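Local coordinates for protein tyrosinase (Burkholderia thailandensis, PDB 5ZRD) that hydroxylates monophenols to catechols, working well at acidic pH, and probably oxidises these on to quinones at a dinuclear copper centre, at residues 86-91 / 252-257; 116-121 / 402-407; 275-280 / 318-323; 280-285 / 465-470. All coordinates share one frame; numbering follows the deposited sequence.

Interaction 1: residues 86-91 / 252-257; sequences GNVLFP and VFSNTT
Ser254 OG is held by two hydrogen bonds: one joins it to Thr251 O, a turn back in its own helix, and the other comes from Asn255 ND2 at 2.7 Å, nearly straight at 164° and close to the amide plane. This knot ties the end of helix 250-254 to the start of helix 256-265, where Asn255 is the N-cap, and the junction packs on the type I turn Asn87-Phe90 that leads into the copper-binding helix 90-108 of the tyrosinase central domain. Asparagine suits the N-cap because its two ends do separate work: OD1 caps a backbone N of the new helix, while ND2 holds Ser254 OG and also Ser258 OG. The Asn255 amide lies along the peptide of Asn87, Asn255 CB is 3.2 Å from Asn87 O, and Val88 CG1 runs alongside, 3.5 Å from Asn255 ND2. Asn87 does the matching job on its own turn, where OD1 accepts from Leu89 N at 2.9 Å. Gly86 adopts a positive phi (60°) that glycine tolerates best, and having no side chain it lies close under the two threonines. At the far end Pro91, suited to a helix's first turn because it lacks the N-H that would find no acceptor there, sets CG 3.7 Å from Ser254 CB, and Phe90 reaches on to His94 and His277. The single direct hydrogen bond between the segments runs from Thr257 OG1 to Gly86 O, 2.8 Å long, in the carbonyl plane and on a lone pair of that oxygen.

Interaction 2: residues 116-121 / 402-407; sequences FWDETD and PGSLDD
The carboxylate of Asp118 grips Ser404 with both oxygens: OD1 accepts from Ser404 OG at a very short 2.5 Å, and OD2 accepts from Ser404 N at 2.9 Å along an almost straight line (171°). Both bonds use syn lone pairs, so the flat carboxylate faces the serine end-on like a two-pronged fork. Serine fits because its backbone and its short hydroxyl offer two donors on one side. The hydroxyl is held twice, since Thr120 OG1 donates to Ser404 OG, also at 2.5 Å. Leu405 CD1 then lies across Thr120, 3.5 Å from its OG1. Gly403 passes so close to Asp118, its CA 3.5 Å from OD2, that a side chain there would collide with the carboxylate.

Two beta turns present these groups. Asp118 opens a type I turn and extends CG anti to its backbone N (chi1 -166°); Asp121 closes that turn and caps helix 122-127 through Thr124 N. Gly403 starts a type II turn, steadied where its N donates to Asp406 OD2 at 3.0 Å. Phe116 supports the edge of the contact, its CZ 3.9 Å from Pro402 O near the ring plane.

Arg325 of helix 315-334 hydrogen-bonds Ser404 O, and Thr120 and Leu405 both rest on helix 237-244. The contact thus pins the loop between strand 398-400 and helix 410-415 onto the loop that follows helix 90-108, beside those two helices.

Interaction 3: residues 275-280 / 318-323; sequences SPHNDI and FHHCNV. With CU (copper (II) ion), chain K; O (oxygen atom), chain L.
Three imidazoles cluster here, and they meet mostly by their rims. The His277 ring has His320 NE2 and the bound oxygen at its edge, in plane. Its plane is within 23° of that of His319, but the two rings are slid so far apart, centroids 5.3 Å, that they barely overlap; His319 NE2 comes to 3.3 Å from His277 CD2. Val323 CG2 lies over one face of His319, toward the rim, and His319 NE2 stands above one face of His320, whose ring also stacks with Phe316 and His94.

The edge-on approach follows from the metal. His277 NE2 binds copper at 2.1 Å and His320 NE2 at 1.9 Å, which brings the two nitrogens together without any hydrogen bond; His281 is the third histidine and the oxygen completes the set at 2.2 Å. Histidine serves here because one ring nitrogen can bind metal while the other is held by protein: His277 ND1 hydrogen-bonds Glu274 O, and more weakly Asn278 OD1. His319 binds no copper. Its ND1 is hydrogen-bonded to Glu119, which may favour a protonated ring, and Ile280 CG2 presses to 3.3 Å from the same nitrogen.

The short helical segments run antiparallel at 164°, their axes 10.9 Å apart, and histidines from facing helices clasp one ion. This is the CuB half of the type 3 dinuclear copper centre, carried in tyrosinases by antiparallel helices of the central bundle.

Interaction 4: residues 280-285 / 465-470; sequences IHLAVG and SILSRW. With CU (copper (II) ion), chain K; O (oxygen atom), chain L.
Leu467 extends its CG anti to the backbone N (chi1 178°), and His281 swings its ring anti to its own carbonyl carbon (chi1 -86°), so the leucine branches come to lie against the imidazole. CD2 sits over the middle of one face, 4.0 Å from the ring centroid and only 12° off the normal, a clean CH-pi contact. The other branch, CD1, drops to the base of the ring, 3.9 Å from His281 CB, and there also meets Leu282 CD2 at 3.9 Å. A forked leucine can thus touch ring and neighbour together. Leu282 in turn spreads its branches along the incoming chain: CD2 takes Leu467, while CD1 lies 3.8 Å from Ser465 OG, whose hydroxyl is bonded to Asp279 of the same helix.

The ring is fixed from both ends. His281 NE2 binds copper at 2.0 Å, and ND1 hydrogen-bonds Met304 O, which sets the rotation that turns a face to the leucine. No hydrogen bond crosses directly between the two segments; the join is apolar.

Leu467 CD2 also lies 4.0 Å from the bound oxygen, so the residue just past strand 456-466 lines the oxygen pocket as well as backing a copper ligand. A leucine from the loop after a strand thus lies over a copper-binding histidine of a type 3 site, somewhat recalling the leucine that the C-terminal domain of molluscan haemocyanins sets over their copper pair.

Overall arrangement
Interactions 3 and 4 share Ile280 and helix 274-285, lie 10 Å apart between centres, and supply all three histidines of one copper. They are tied beyond the metal too, where Asn278 ND2 probably donates to Ser465 O at 3.3 Å and His319 NE2 packs 3.5 Å from His281 CD2. Interaction 1 adjoins the site from the side of the other copper: Phe90 CE1 packs 3.6 Å from His277 CE1, and its helix 90-108 carries His94. Interaction 2 lies further out, centred 12 Å from interaction 3, and reaches inward through Glu119 to His319, which packs on the ligand His277; Glu119 OE2 probably also accepts from Asn322 ND2. Interactions 1 and 2 do not touch, their nearest atoms being about 10 Å apart.

Interaction 1: residues 86-91 / 252-257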
loop_
_atom_site.group_PDB
_atom_site.type_symbol
_atom_site.label_atom_id
_atom_site.label_comp_id
_atom_site.label_asym_id
_atom_site.label_seq_id
_atom_site.Cartn_x
_atom_site.Cartn_y
_atom_site.Cartn_z
ATOM N N GLY A 86 13.847 17.663 -17.772
ATOM C CA GLY A 86 14.954 16.752 -17.671
ATOM C C GLY A 86 14.817 15.559 -18.608
ATOM O O GLY A 86 15.402 14.494 -18.325
ATOM N N ASN A 87 14.089 15.693 -19.718
ATOM C CA ASN A 87 13.990 14.565 -20.624
ATOM C C ASN A 87 13.823 15.066 -22.063
ATOM O O ASN A 87 13.645 16.243 -22.287
ATOM C CB ASN A 87 12.891 13.608 -20.163
ATOM C CG ASN A 87 11.496 14.143 -20.402
ATOM O OD1 ASN A 87 11.252 14.814 -21.407
ATOM N ND2 ASN A 87 10.568 13.766 -19.528
ATOM N N VAL A 88 13.893 14.165 -23.039
ATOM C CA VAL A 88 14.001 14.603 -24.458
ATOM C C VAL A 88 12.686 15.214 -24.969
ATOM O O VAL A 88 12.658 15.818 -26.038
ATOM C CB VAL A 88 14.452 13.444 -25.365
ATOM C CG1 VAL A 88 15.889 13.052 -25.061
ATOM C CG2 VAL A 88 13.538 12.232 -25.238
ATOM N N LEU A 89 11.605 15.085 -24.234
ATOM C CA LEU A 89 10.352 15.732 -24.618
ATOM C C LEU A 89 10.313 17.189 -24.136
ATOM O O LEU A 89 9.337 17.867 -24.385
ATOM C CB LEU A 89 9.188 14.934 -24.022
ATOM C CG LEU A 89 9.151 13.459 -24.426
ATOM C CD1 LEU A 89 7.879 12.798 -23.928
ATOM C CD2 LEU A 89 9.267 13.308 -25.930
ATOM N N PHE A 90 11.353 17.701 -23.485
ATOM C CA PHE A 90 11.246 19.078 -22.966
ATOM C C PHE A 90 10.897 20.073 -24.102
ATOM O O PHE A 90 9.976 20.875 -23.983
ATOM C CB PHE A 90 12.489 19.465 -22.153
ATOM C CG PHE A 90 12.617 20.948 -21.941
ATOM C CD1 PHE A 90 11.998 21.566 -20.875
ATOM C CD2 PHE A 90 13.273 21.747 -22.852
ATOM C CE1 PHE A 90 12.071 22.942 -20.701
ATOM C CE2 PHE A 90 13.373 23.112 -22.673
ATOM C CZ PHE A 90 12.768 23.713 -21.594
ATOM N N PRO A 91 11.656 20.093 -25.177
ATOM C CA PRO A 91 11.439 21.118 -26.209
ATOM C C PRO A 91 10.093 21.002 -26.943
ATOM O O PRO A 91 9.435 22.010 -27.196
ATOM C CB PRO A 91 12.560 20.852 -27.222
ATOM C CG PRO A 91 13.661 20.273 -26.374
ATOM C CD PRO A 91 12.915 19.384 -25.405
ATOM N N VAL A 252 21.086 15.871 -26.727
ATOM C CA VAL A 252 21.763 16.597 -25.680
ATOM C C VAL A 252 21.394 18.075 -25.749
ATOM O O VAL A 252 21.573 18.794 -24.756
ATOM C CB VAL A 252 23.279 16.377 -25.721
ATOM C CG1 VAL A 252 23.581 14.902 -25.584
ATOM C CG2 VAL A 252 23.949 16.973 -26.951
ATOM N N PHE A 253 20.851 18.504 -26.898
ATOM C CA PHE A 253 20.273 19.813 -26.987
ATOM C C PHE A 253 19.033 19.900 -26.092
ATOM O O PHE A 253 18.753 20.956 -25.515
ATOM C CB PHE A 253 19.875 20.176 -28.420
ATOM C CG PHE A 253 19.148 21.491 -28.564
ATOM C CD1 PHE A 253 19.832 22.684 -28.450
ATOM C CD2 PHE A 253 17.774 21.532 -28.719
ATOM C CE1 PHE A 253 19.169 23.898 -28.573
ATOM C CE2 PHE A 253 17.093 22.739 -28.821
ATOM C CZ PHE A 253 17.793 23.925 -28.754
ATOM N N SER A 254 18.302 18.791 -25.991
ATOM C CA SER A 254 16.950 18.824 -25.496
ATOM C C SER A 254 16.887 19.034 -23.981
ATOM O O SER A 254 15.907 19.578 -23.540
ATOM C CB SER A 254 16.200 17.584 -25.877
ATOM O OG SER A 254 16.674 16.471 -25.140
ATOM N N ASN A 255 17.851 18.595 -23.178
ATOM C CA ASN A 255 17.544 18.463 -21.738
ATOM C C ASN A 255 18.811 18.292 -20.888
ATOM O O ASN A 255 19.841 17.863 -21.376
ATOM C CB ASN A 255 16.580 17.300 -21.490
ATOM C CG ASN A 255 17.208 15.923 -21.549
ATOM O OD1 ASN A 255 17.639 15.405 -20.516
ATOM N ND2 ASN A 255 17.202 15.284 -22.724
ATOM N N THR A 256 18.681 18.562 -19.597
ATOM C CA THR A 256 19.822 18.589 -18.664
ATOM C C THR A 256 20.319 17.186 -18.336
ATOM O O THR A 256 21.500 17.013 -18.003
ATOM C CB THR A 256 19.470 19.335 -17.368
ATOM O OG1 THR A 256 18.215 18.861 -16.862
ATOM C CG2 THR A 256 19.382 20.834 -17.583
ATOM N N THR A 257 19.454 16.188 -18.352
ATOM C CA THR A 257 19.936 14.835 -17.993
ATOM C C THR A 257 20.861 14.332 -19.113
ATOM O O THR A 257 21.999 13.858 -18.863
ATOM C CB THR A 257 18.781 13.839 -17.777
ATOM O OG1 THR A 257 17.809 14.402 -16.895
ATOM C CG2 THR A 257 19.228 12.505 -17.224
#

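Interaction 2: residues 116-121 / 402-407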
loop_
_atom_site.group_PDB
_atom_site.type_symbol
_atom_site.label_atom_id
_atom_site.label_comp_id
_atom_site.label_asym_id
_atom_site.label_seq_id
_atom_site.Cartn_x
_atom_site.Cartn_y
_atom_site.Cartn_z
ATOM N N PHE A 116 7.184 36.594 -28.511
ATOM C CA PHE A 116 8.260 36.079 -27.671
ATOM C C PHE A 116 8.933 37.251 -26.948
ATOM O O PHE A 116 9.157 38.323 -27.506
ATOM C CB PHE A 116 9.282 35.249 -28.459
ATOM C CG PHE A 116 9.946 35.929 -29.631
ATOM C CD1 PHE A 116 9.390 35.854 -30.903
ATOM C CD2 PHE A 116 11.146 36.603 -29.480
ATOM C CE1 PHE A 116 9.996 36.468 -31.992
ATOM C CE2 PHE A 116 11.760 37.209 -30.571
ATOM C CZ PHE A 116 11.177 37.151 -31.826
ATOM N N TRP A 117 9.239 37.041 -25.683
ATOM C CA TRP A 117 10.172 37.925 -24.996
ATOM C C TRP A 117 11.572 37.558 -25.446
ATOM O O TRP A 117 12.092 36.525 -25.055
ATOM C CB TRP A 117 10.057 37.825 -23.472
ATOM C CG TRP A 117 11.168 38.509 -22.741
ATOM C CD1 TRP A 117 11.924 39.570 -23.153
ATOM C CD2 TRP A 117 11.614 38.194 -21.424
ATOM N NE1 TRP A 117 12.837 39.908 -22.192
ATOM C CE2 TRP A 117 12.639 39.113 -21.101
ATOM C CE3 TRP A 117 11.229 37.251 -20.480
ATOM C CZ2 TRP A 117 13.329 39.064 -19.891
ATOM C CZ3 TRP A 117 11.910 37.206 -19.288
ATOM C CH2 TRP A 117 12.936 38.108 -18.991
ATOM N N ASP A 118 12.136 38.413 -26.279
ATOM C CA ASP A 118 13.491 38.242 -26.740
ATOM C C ASP A 118 14.488 38.557 -25.618
ATOM O O ASP A 118 14.919 39.699 -25.465
ATOM C CB ASP A 118 13.776 39.098 -27.985
ATOM C CG ASP A 118 15.069 38.672 -28.690
ATOM O OD1 ASP A 118 15.931 37.976 -28.072
ATOM O OD2 ASP A 118 15.224 39.052 -29.855
ATOM N N GLU A 119 14.892 37.494 -24.919
ATOM C CA GLU A 119 15.614 37.573 -23.623
ATOM C C GLU A 119 17.066 38.028 -23.805
ATOM O O GLU A 119 17.705 38.462 -22.822
ATOM C CB GLU A 119 15.616 36.200 -22.937
ATOM C CG GLU A 119 14.250 35.767 -22.443
ATOM C CD GLU A 119 14.013 34.271 -22.304
ATOM O OE1 GLU A 119 13.069 33.921 -21.595
ATOM O OE2 GLU A 119 14.764 33.448 -22.902
ATOM N N THR A 120 17.594 37.846 -25.008
ATOM C CA THR A 120 18.998 38.102 -25.313
ATOM C C THR A 120 19.159 39.230 -26.344
ATOM O O THR A 120 20.229 39.412 -26.876
ATOM C CB THR A 120 19.679 36.827 -25.821
ATOM O OG1 THR A 120 18.912 36.282 -26.893
ATOM C CG2 THR A 120 19.814 35.774 -24.744
ATOM N N ASP A 121 18.112 39.974 -26.645
ATOM C CA ASP A 121 18.243 41.174 -27.465
ATOM C C ASP A 121 18.883 42.294 -26.634
ATOM O O ASP A 121 19.072 42.157 -25.419
ATOM C CB ASP A 121 16.865 41.651 -28.012
ATOM C CG ASP A 121 15.975 42.340 -26.938
ATOM O OD1 ASP A 121 16.375 42.447 -25.747
ATOM O OD2 ASP A 121 14.874 42.802 -27.298
ATOM N N PRO A 402 12.300 37.875 -36.937
ATOM C CA PRO A 402 13.686 38.092 -36.619
ATOM C C PRO A 402 13.902 38.439 -35.140
ATOM O O PRO A 402 13.113 39.183 -34.552
ATOM C CB PRO A 402 14.089 39.296 -37.499
ATOM C CG PRO A 402 12.774 40.042 -37.699
ATOM C CD PRO A 402 11.741 38.940 -37.789
ATOM N N GLY A 403 14.988 37.927 -34.573
ATOM C CA GLY A 403 15.420 38.333 -33.248
ATOM C C GLY A 403 16.846 37.920 -32.961
ATOM O O GLY A 403 17.520 37.334 -33.804
ATOM N N SER A 404 17.283 38.208 -31.745
ATOM C CA SER A 404 18.664 38.009 -31.332
ATOM C C SER A 404 19.109 36.556 -31.591
ATOM O O SER A 404 18.339 35.597 -31.432
ATOM C CB SER A 404 18.844 38.417 -29.866
ATOM O OG SER A 404 18.216 37.517 -28.961
ATOM N N LEU A 405 20.362 36.416 -31.996
ATOM C CA LEU A 405 21.060 35.149 -32.102
ATOM C C LEU A 405 20.550 34.288 -33.264
ATOM O O LEU A 405 20.885 33.090 -33.303
ATOM C CB LEU A 405 20.936 34.364 -30.789
ATOM C CG LEU A 405 21.408 35.079 -29.522
ATOM C CD1 LEU A 405 21.333 34.139 -28.318
ATOM C CD2 LEU A 405 22.815 35.613 -29.679
ATOM N N ASP A 406 19.803 34.820 -34.213
ATOM C CA ASP A 406 19.433 33.996 -35.392
ATOM C C ASP A 406 20.685 33.430 -36.133
ATOM O O ASP A 406 20.677 32.326 -36.679
ATOM C CB ASP A 406 18.593 34.798 -36.378
ATOM C CG ASP A 406 17.189 35.151 -35.848
ATOM O OD1 ASP A 406 16.635 34.452 -34.947
ATOM O OD2 ASP A 406 16.633 36.147 -36.366
ATOM N N ASP A 407 21.766 34.186 -36.134
ATOM C CA ASP A 407 22.894 33.894 -37.001
ATOM C C ASP A 407 24.144 33.567 -36.169
ATOM O O ASP A 407 24.467 34.288 -35.234
ATOM C CB ASP A 407 23.196 35.117 -37.898
ATOM C CG ASP A 407 21.992 35.586 -38.712
ATOM O OD1 ASP A 407 21.247 34.727 -39.252
ATOM O OD2 ASP A 407 21.796 36.835 -38.781
#

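Interaction 3: residues 275-280 / 318-323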
loop_
_atom_site.group_PDB
_atom_site.type_symbol
_atom_site.label_atom_id
_atom_site.label_comp_id
_atom_site.label_asym_id
_atom_site.label_seq_id
_atom_site.Cartn_x
_atom_site.Cartn_y
_atom_site.Cartn_z
ATOM N N SER A 275 18.906 24.557 -20.031
ATOM C CA SER A 275 19.777 25.133 -19.003
ATOM C C SER A 275 19.532 26.642 -18.855
ATOM O O SER A 275 19.126 27.097 -17.809
ATOM C CB SER A 275 21.227 24.774 -19.284
ATOM O OG SER A 275 22.076 25.125 -18.196
ATOM N N PRO A 276 19.788 27.422 -19.901
ATOM C CA PRO A 276 19.513 28.840 -19.837
ATOM C C PRO A 276 18.044 29.137 -19.538
ATOM O O PRO A 276 17.731 30.140 -18.856
ATOM C CB PRO A 276 19.893 29.392 -21.221
ATOM C CG PRO A 276 20.025 28.157 -22.077
ATOM C CD PRO A 276 20.549 27.131 -21.102
ATOM N N HIS A 277 17.175 28.254 -20.021
ATOM C CA HIS A 277 15.738 28.261 -19.689
ATOM C C HIS A 277 15.543 28.227 -18.170
ATOM O O HIS A 277 14.867 29.087 -17.620
ATOM C CB HIS A 277 14.996 27.123 -20.390
ATOM C CG HIS A 277 13.839 26.584 -19.618
ATOM N ND1 HIS A 277 13.997 25.619 -18.636
ATOM C CD2 HIS A 277 12.516 26.816 -19.692
ATOM C CE1 HIS A 277 12.813 25.290 -18.136
ATOM N NE2 HIS A 277 11.885 25.992 -18.768
ATOM N N ASN A 278 16.130 27.226 -17.534
ATOM C CA ASN A 278 16.156 27.109 -16.084
ATOM C C ASN A 278 16.584 28.441 -15.449
ATOM O O ASN A 278 15.916 28.912 -14.501
ATOM C CB ASN A 278 17.045 25.953 -15.639
ATOM C CG ASN A 278 16.425 24.600 -15.888
ATOM O OD1 ASN A 278 15.328 24.503 -16.440
ATOM N ND2 ASN A 278 17.121 23.550 -15.490
ATOM N N ASP A 279 17.633 29.070 -15.975
ATOM C CA ASP A 279 18.131 30.337 -15.395
ATOM C C ASP A 279 17.055 31.411 -15.333
ATOM O O ASP A 279 16.934 32.114 -14.324
ATOM C CB ASP A 279 19.332 30.882 -16.184
ATOM C CG ASP A 279 20.551 29.939 -16.166
ATOM O OD1 ASP A 279 20.680 29.067 -15.259
ATOM O OD2 ASP A 279 21.390 30.079 -17.079
ATOM N N ILE A 280 16.258 31.529 -16.398
ATOM C CA ILE A 280 15.331 32.623 -16.539
ATOM C C ILE A 280 14.214 32.386 -15.523
ATOM O O ILE A 280 13.757 33.301 -14.896
ATOM C CB ILE A 280 14.822 32.776 -17.998
ATOM C CG1 ILE A 280 15.888 33.303 -18.968
ATOM C CG2 ILE A 280 13.585 33.641 -18.077
ATOM C CD1 ILE A 280 16.507 34.656 -18.596
ATOM N N PHE A 318 5.527 33.945 -22.584
ATOM C CA PHE A 318 6.403 34.842 -23.357
ATOM C C PHE A 318 7.840 34.289 -23.372
ATOM O O PHE A 318 8.569 34.362 -24.373
ATOM C CB PHE A 318 6.336 36.250 -22.754
ATOM C CG PHE A 318 5.006 36.904 -23.022
ATOM C CD1 PHE A 318 3.922 36.656 -22.202
ATOM C CD2 PHE A 318 4.812 37.667 -24.152
ATOM C CE1 PHE A 318 2.685 37.193 -22.494
ATOM C CE2 PHE A 318 3.576 38.233 -24.418
ATOM C CZ PHE A 318 2.516 37.993 -23.592
ATOM N N HIS A 319 8.244 33.762 -22.224
ATOM C CA HIS A 319 9.534 33.157 -22.032
ATOM C C HIS A 319 9.663 31.880 -22.870
ATOM O O HIS A 319 10.650 31.691 -23.576
ATOM C CB HIS A 319 9.729 32.827 -20.554
ATOM C CG HIS A 319 10.792 31.821 -20.298
ATOM N ND1 HIS A 319 12.109 32.046 -20.605
ATOM C CD2 HIS A 319 10.729 30.588 -19.767
ATOM C CE1 HIS A 319 12.823 31.005 -20.230
ATOM N NE2 HIS A 319 11.985 30.078 -19.750
ATOM N N HIS A 320 8.689 31.006 -22.721
ATOM C CA HIS A 320 8.690 29.756 -23.407
ATOM C C HIS A 320 8.497 29.928 -24.909
ATOM O O HIS A 320 8.901 29.043 -25.647
ATOM C CB HIS A 320 7.670 28.782 -22.835
ATOM C CG HIS A 320 8.316 27.851 -21.865
ATOM N ND1 HIS A 320 9.049 26.777 -22.277
ATOM C CD2 HIS A 320 8.399 27.881 -20.521
ATOM C CE1 HIS A 320 9.544 26.166 -21.231
ATOM N NE2 HIS A 320 9.133 26.805 -20.147
ATOM N N CYS A 321 7.985 31.058 -25.362
ATOM C CA CYS A 321 7.923 31.297 -26.803
ATOM C C CYS A 321 9.344 31.641 -27.284
ATOM O O CYS A 321 9.794 31.233 -28.380
ATOM C CB CYS A 321 6.861 32.351 -27.114
ATOM S SG CYS A 321 6.640 32.740 -28.872
ATOM N N ASN A 322 10.101 32.306 -26.412
ATOM C CA ASN A 322 11.502 32.544 -26.746
ATOM C C ASN A 322 12.311 31.236 -26.719
ATOM O O ASN A 322 13.186 31.063 -27.513
ATOM C CB ASN A 322 12.146 33.578 -25.829
ATOM C CG ASN A 322 13.466 34.030 -26.400
ATOM O OD1 ASN A 322 13.505 34.560 -27.525
ATOM N ND2 ASN A 322 14.532 33.797 -25.643
ATOM N N VAL A 323 12.035 30.334 -25.804
ATOM C CA VAL A 323 12.747 29.091 -25.739
ATOM C C VAL A 323 12.437 28.283 -27.009
ATOM O O VAL A 323 13.277 27.538 -27.535
ATOM C CB VAL A 323 12.360 28.332 -24.457
ATOM C CG1 VAL A 323 12.917 26.924 -24.421
ATOM C CG2 VAL A 323 12.815 29.106 -23.240
HETATM CU CU CU K . 9.938 26.812 -18.460
HETATM O O O L . 9.616 24.904 -17.480
#

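Interaction 4: residues 280-285 / 465-470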
loop_
_atom_site.group_PDB
_atom_site.type_symbol
_atom_site.label_atom_id
_atom_site.label_comp_id
_atom_site.label_asym_id
_atom_site.label_seq_id
_atom_site.Cartn_x
_atom_site.Cartn_y
_atom_site.Cartn_z
ATOM N N ILE A 280 16.258 31.529 -16.398
ATOM C CA ILE A 280 15.331 32.623 -16.539
ATOM C C ILE A 280 14.214 32.386 -15.523
ATOM O O ILE A 280 13.757 33.301 -14.896
ATOM C CB ILE A 280 14.822 32.776 -17.998
ATOM C CG1 ILE A 280 15.888 33.303 -18.968
ATOM C CG2 ILE A 280 13.585 33.641 -18.077
ATOM C CD1 ILE A 280 16.507 34.656 -18.596
ATOM N N HIS A 281 13.754 31.159 -15.399
ATOM C CA HIS A 281 12.830 30.817 -14.366
ATOM C C HIS A 281 13.372 31.235 -12.991
ATOM O O HIS A 281 12.635 31.737 -12.199
ATOM C CB HIS A 281 12.595 29.305 -14.368
ATOM C CG HIS A 281 11.531 28.842 -15.303
ATOM N ND1 HIS A 281 10.246 28.582 -14.873
ATOM C CD2 HIS A 281 11.577 28.521 -16.616
ATOM C CE1 HIS A 281 9.548 28.105 -15.885
ATOM N NE2 HIS A 281 10.325 28.108 -16.989
ATOM N N LEU A 282 14.630 30.943 -12.663
ATOM C CA LEU A 282 15.077 31.231 -11.323
ATOM C C LEU A 282 15.228 32.749 -11.125
ATOM O O LEU A 282 14.952 33.263 -10.061
ATOM C CB LEU A 282 16.391 30.504 -11.030
ATOM C CG LEU A 282 16.354 28.980 -11.065
ATOM C CD1 LEU A 282 17.469 28.388 -10.219
ATOM C CD2 LEU A 282 15.017 28.407 -10.627
ATOM N N ALA A 283 15.702 33.467 -12.123
ATOM C CA ALA A 283 15.880 34.913 -12.000
ATOM C C ALA A 283 14.523 35.596 -11.780
ATOM O O ALA A 283 14.306 36.346 -10.809
ATOM C CB ALA A 283 16.559 35.443 -13.232
ATOM N N VAL A 284 13.588 35.320 -12.679
ATOM C CA VAL A 284 12.253 35.874 -12.594
ATOM C C VAL A 284 11.522 35.344 -11.354
ATOM O O VAL A 284 10.692 36.043 -10.777
ATOM C CB VAL A 284 11.478 35.548 -13.872
ATOM C CG1 VAL A 284 10.000 35.844 -13.692
ATOM C CG2 VAL A 284 12.042 36.299 -15.067
ATOM N N GLY A 285 11.794 34.111 -10.946
ATOM C CA GLY A 285 11.002 33.425 -9.885
ATOM C C GLY A 285 11.637 33.432 -8.488
ATOM O O GLY A 285 11.135 32.713 -7.600
ATOM N N SER A 465 21.793 26.076 -12.779
ATOM C CA SER A 465 20.467 26.240 -12.262
ATOM C C SER A 465 19.720 24.903 -12.317
ATOM O O SER A 465 19.495 24.363 -13.384
ATOM C CB SER A 465 19.741 27.299 -13.053
ATOM O OG SER A 465 20.219 28.619 -12.762
ATOM N N ILE A 466 19.307 24.399 -11.172
ATOM C CA ILE A 466 18.426 23.227 -11.103
ATOM C C ILE A 466 16.999 23.722 -10.809
ATOM O O ILE A 466 16.615 24.056 -9.656
ATOM C CB ILE A 466 18.915 22.211 -10.053
ATOM C CG1 ILE A 466 20.344 21.713 -10.301
ATOM C CG2 ILE A 466 17.973 21.015 -10.011
ATOM C CD1 ILE A 466 21.422 22.687 -9.920
ATOM N N LEU A 467 16.226 23.830 -11.867
ATOM C CA LEU A 467 14.807 24.138 -11.743
ATOM C C LEU A 467 14.119 22.886 -11.254
ATOM O O LEU A 467 14.179 21.868 -11.932
ATOM C CB LEU A 467 14.241 24.510 -13.106
ATOM C CG LEU A 467 12.755 24.816 -13.171
ATOM C CD1 LEU A 467 12.408 26.012 -12.298
ATOM C CD2 LEU A 467 12.344 25.080 -14.612
ATOM N N SER A 468 13.552 22.963 -10.071
ATOM C CA SER A 468 12.959 21.781 -9.509
ATOM C C SER A 468 11.528 22.112 -9.065
ATOM O O SER A 468 10.835 22.892 -9.725
ATOM C CB SER A 468 13.830 21.233 -8.419
ATOM O OG SER A 468 13.297 20.005 -7.926
ATOM N N ARG A 469 11.107 21.582 -7.934
ATOM C CA ARG A 469 9.699 21.557 -7.571
ATOM C C ARG A 469 9.591 21.644 -6.043
ATOM O O ARG A 469 10.526 21.211 -5.339
ATOM C CB ARG A 469 9.124 20.231 -8.070
ATOM C CG ARG A 469 9.888 19.041 -7.506
ATOM C CD ARG A 469 9.229 17.700 -7.724
ATOM N NE ARG A 469 8.018 17.707 -6.935
ATOM C CZ ARG A 469 7.107 16.750 -6.946
ATOM N NH1 ARG A 469 6.038 16.866 -6.170
ATOM N NH2 ARG A 469 7.285 15.691 -7.720
ATOM N N TRP A 470 8.498 22.191 -5.519
ATOM C CA TRP A 470 8.207 21.987 -4.111
ATOM C C TRP A 470 7.745 20.544 -3.921
ATOM O O TRP A 470 7.031 20.055 -4.777
ATOM C CB TRP A 470 7.115 22.950 -3.652
ATOM C CG TRP A 470 7.474 24.386 -3.832
ATOM C CD1 TRP A 470 6.884 25.276 -4.676
ATOM C CD2 TRP A 470 8.523 25.094 -3.152
ATOM N NE1 TRP A 470 7.480 26.498 -4.558
ATOM C CE2 TRP A 470 8.488 26.421 -3.628
ATOM C CE3 TRP A 470 9.456 24.743 -2.173
ATOM C CZ2 TRP A 470 9.366 27.404 -3.164
ATOM C CZ3 TRP A 470 10.309 25.716 -1.696
ATOM C CH2 TRP A 470 10.251 27.033 -2.179
HETATM CU CU CU K . 9.938 26.812 -18.460
HETATM O O O L . 9.616 24.904 -17.480
#